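Predicted ATPase of the ABC class (Vibrio vulnificus, PDB 5D6A) binds the ATP analogue AMP-PNP and probably hydrolyses ATP, as expected of an ATPase of the ABC class. Local coordinates at residues Y517-H522 and A530-E535. Residues are numbered along the deposited sequence; the frame is centred on the assembly and turned at random.
Sequences YQLAQH and AKQISE. Unlike the reference sequence in segment 530-535: Ser-534 (reference Asn).
Gln-532 reaches across to Leu-519 and His-522 with its side-chain amide. Its CB points toward segment 517-522. CG lies anti to the backbone N (chi1 -171°), and the chain stays extended beyond it, which carries the amide toward segment 517-522. CB is farther off, and CG comes to 4.3 Å from Leu-519 CD2. CD is closer, 3.7 Å from Leu-519 CD2. At the tip the two amide atoms part. OE1 rests on the same methyl, 3.4 Å from Leu-519 CD2. NE2 sits above the centre of the His-522 imidazole, 3.5 Å from His-522 CE1 and at nearly the same distance from every other ring atom. The amide plane is turned 67° from the ring plane, so the two groups do not stack flat. The CD-NE2 bond points steeply at the face, about 23° from the ring normal. No hydrogen bond crosses the contact.

Both segments fall in the MRB1590 C-terminal family region. The contact joins the C-terminal part of helix 506-519 to helix 529-536, with a short connection containing strand 525-526 between them. A type I beta turn runs from Leu-519 to His-522 and brings the imidazole round to Gln-532. His-522 ND1 gives a weak hydrogen bond to Gln-518 O (3.2 Å), which may help to set the ring.

Deeper in, Leu-519 CD2 also packs on Ile-533 CG1 at 4.2 Å. Both residues are buried. Leu-469 of helix 468-475 touches Leu-519, while Val-559 and Met-560 of helix 556-564 pack on Ile-533.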
loop_
_atom_site.group_PDB
_atom_site.type_symbol
_atom_site.label_atom_id
_atom_site.label_comp_id
_atom_site.label_asym_id
_atom_site.label_seq_id
_atom_site.Cartn_x
_atom_site.Cartn_y
_atom_site.Cartn_z
ATOM N N TYR A 517 4.633 23.725 -3.243
ATOM C CA TYR A 517 3.892 24.980 -3.358
ATOM C C TYR A 517 4.844 26.167 -3.458
ATOM O O TYR A 517 4.573 27.121 -4.179
ATOM C CB TYR A 517 2.944 25.152 -2.160
ATOM C CG TYR A 517 2.116 26.423 -2.191
ATOM C CD1 TYR A 517 0.930 26.488 -2.920
ATOM C CD2 TYR A 517 2.512 27.555 -1.483
ATOM C CE1 TYR A 517 0.169 27.645 -2.951
ATOM C CE2 TYR A 517 1.757 28.718 -1.506
ATOM C CZ TYR A 517 0.586 28.760 -2.242
ATOM O OH TYR A 517 -0.165 29.913 -2.272
ATOM N N GLN A 518 5.959 26.098 -2.734
ATOM C CA GLN A 518 6.952 27.175 -2.752
ATOM C C GLN A 518 7.784 27.144 -4.027
ATOM O O GLN A 518 8.138 28.196 -4.561
ATOM C CB GLN A 518 7.859 27.111 -1.521
ATOM C CG GLN A 518 7.125 27.379 -0.218
ATOM C CD GLN A 518 8.039 27.368 0.987
ATOM O OE1 GLN A 518 9.263 27.407 0.857
ATOM N NE2 GLN A 518 7.445 27.325 2.174
ATOM N N LEU A 519 8.095 25.943 -4.510
ATOM C CA LEU A 519 8.849 25.795 -5.751
ATOM C C LEU A 519 8.060 26.426 -6.892
ATOM O O LEU A 519 8.633 27.023 -7.797
ATOM C CB LEU A 519 9.117 24.319 -6.061
ATOM C CG LEU A 519 9.988 23.523 -5.081
ATOM C CD1 LEU A 519 10.013 22.054 -5.474
ATOM C CD2 LEU A 519 11.402 24.084 -5.004
ATOM N N ALA A 520 6.736 26.304 -6.820
ATOM C CA ALA A 520 5.837 26.846 -7.838
ATOM C C ALA A 520 5.862 28.371 -7.949
ATOM O O ALA A 520 5.451 28.918 -8.971
ATOM C CB ALA A 520 4.414 26.379 -7.570
ATOM N N GLN A 521 6.344 29.050 -6.910
ATOM C CA GLN A 521 6.394 30.511 -6.893
ATOM C C GLN A 521 7.555 31.082 -7.708
ATOM O O GLN A 521 7.581 32.280 -7.982
ATOM C CB GLN A 521 6.516 31.013 -5.450
ATOM C CG GLN A 521 5.451 30.485 -4.496
ATOM C CD GLN A 521 4.039 30.909 -4.862
ATOM O OE1 GLN A 521 3.824 31.989 -5.399
ATOM N NE2 GLN A 521 3.067 30.064 -4.541
ATOM N N HIS A 522 8.505 30.232 -8.098
ATOM C CA HIS A 522 9.687 30.681 -8.842
ATOM C C HIS A 522 9.472 30.818 -10.347
ATOM O O HIS A 522 8.715 30.058 -10.957
ATOM C CB HIS A 522 10.879 29.779 -8.532
ATOM C CG HIS A 522 11.355 29.899 -7.120
ATOM N ND1 HIS A 522 10.785 29.198 -6.079
ATOM C CD2 HIS A 522 12.331 30.661 -6.571
ATOM C CE1 HIS A 522 11.396 29.512 -4.952
ATOM N NE2 HIS A 522 12.338 30.399 -5.222
ATOM N N ALA A 530 17.464 19.847 -5.763
ATOM C CA ALA A 530 17.816 19.327 -4.442
ATOM C C ALA A 530 18.456 20.417 -3.579
ATOM O O ALA A 530 18.144 20.542 -2.394
ATOM C CB ALA A 530 18.749 18.135 -4.575
ATOM N N LYS A 531 19.350 21.198 -4.183
ATOM C CA LYS A 531 20.025 22.295 -3.488
ATOM C C LYS A 531 19.010 23.365 -3.108
ATOM O O LYS A 531 19.053 23.906 -2.006
ATOM C CB LYS A 531 21.117 22.896 -4.377
ATOM C CG LYS A 531 21.866 24.085 -3.784
ATOM C CD LYS A 531 22.781 24.712 -4.828
ATOM C CE LYS A 531 23.470 25.975 -4.327
ATOM N NZ LYS A 531 24.414 25.718 -3.204
ATOM N N GLN A 532 18.095 23.664 -4.028
ATOM C CA GLN A 532 17.058 24.667 -3.787
ATOM C C GLN A 532 16.173 24.238 -2.620
ATOM O O GLN A 532 15.915 25.018 -1.706
ATOM C CB GLN A 532 16.197 24.862 -5.037
ATOM C CG GLN A 532 15.232 26.033 -4.950
ATOM C CD GLN A 532 14.297 26.117 -6.146
ATOM O OE1 GLN A 532 14.085 25.132 -6.861
ATOM N NE2 GLN A 532 13.718 27.296 -6.360
ATOM N N ILE A 533 15.715 22.990 -2.664
ATOM C CA ILE A 533 14.863 22.432 -1.614
ATOM C C ILE A 533 15.558 22.494 -0.257
ATOM O O ILE A 533 14.943 22.857 0.749
ATOM C CB ILE A 533 14.472 20.973 -1.936
ATOM C CG1 ILE A 533 13.572 20.932 -3.176
ATOM C CG2 ILE A 533 13.740 20.339 -0.757
ATOM C CD1 ILE A 533 13.350 19.543 -3.736
ATOM N N SER A 534 16.840 22.142 -0.238
ATOM C CA SER A 534 17.622 22.160 0.995
ATOM C C SER A 534 17.666 23.569 1.593
ATOM O O SER A 534 17.561 23.741 2.809
ATOM C CB SER A 534 19.040 21.656 0.724
ATOM O OG SER A 534 19.804 21.608 1.916
ATOM N N GLU A 535 17.815 24.567 0.726
ATOM C CA GLU A 535 17.865 25.969 1.151
ATOM C C GLU A 535 16.502 26.481 1.626
ATOM O O GLU A 535 16.437 27.348 2.494
ATOM C CB GLU A 535 18.408 26.846 0.020
ATOM C CG GLU A 535 19.872 26.579 -0.300
ATOM C CD GLU A 535 20.377 27.346 -1.512
ATOM O OE1 GLU A 535 19.555 27.957 -2.227
ATOM O OE2 GLU A 535 21.605 27.326 -1.753
#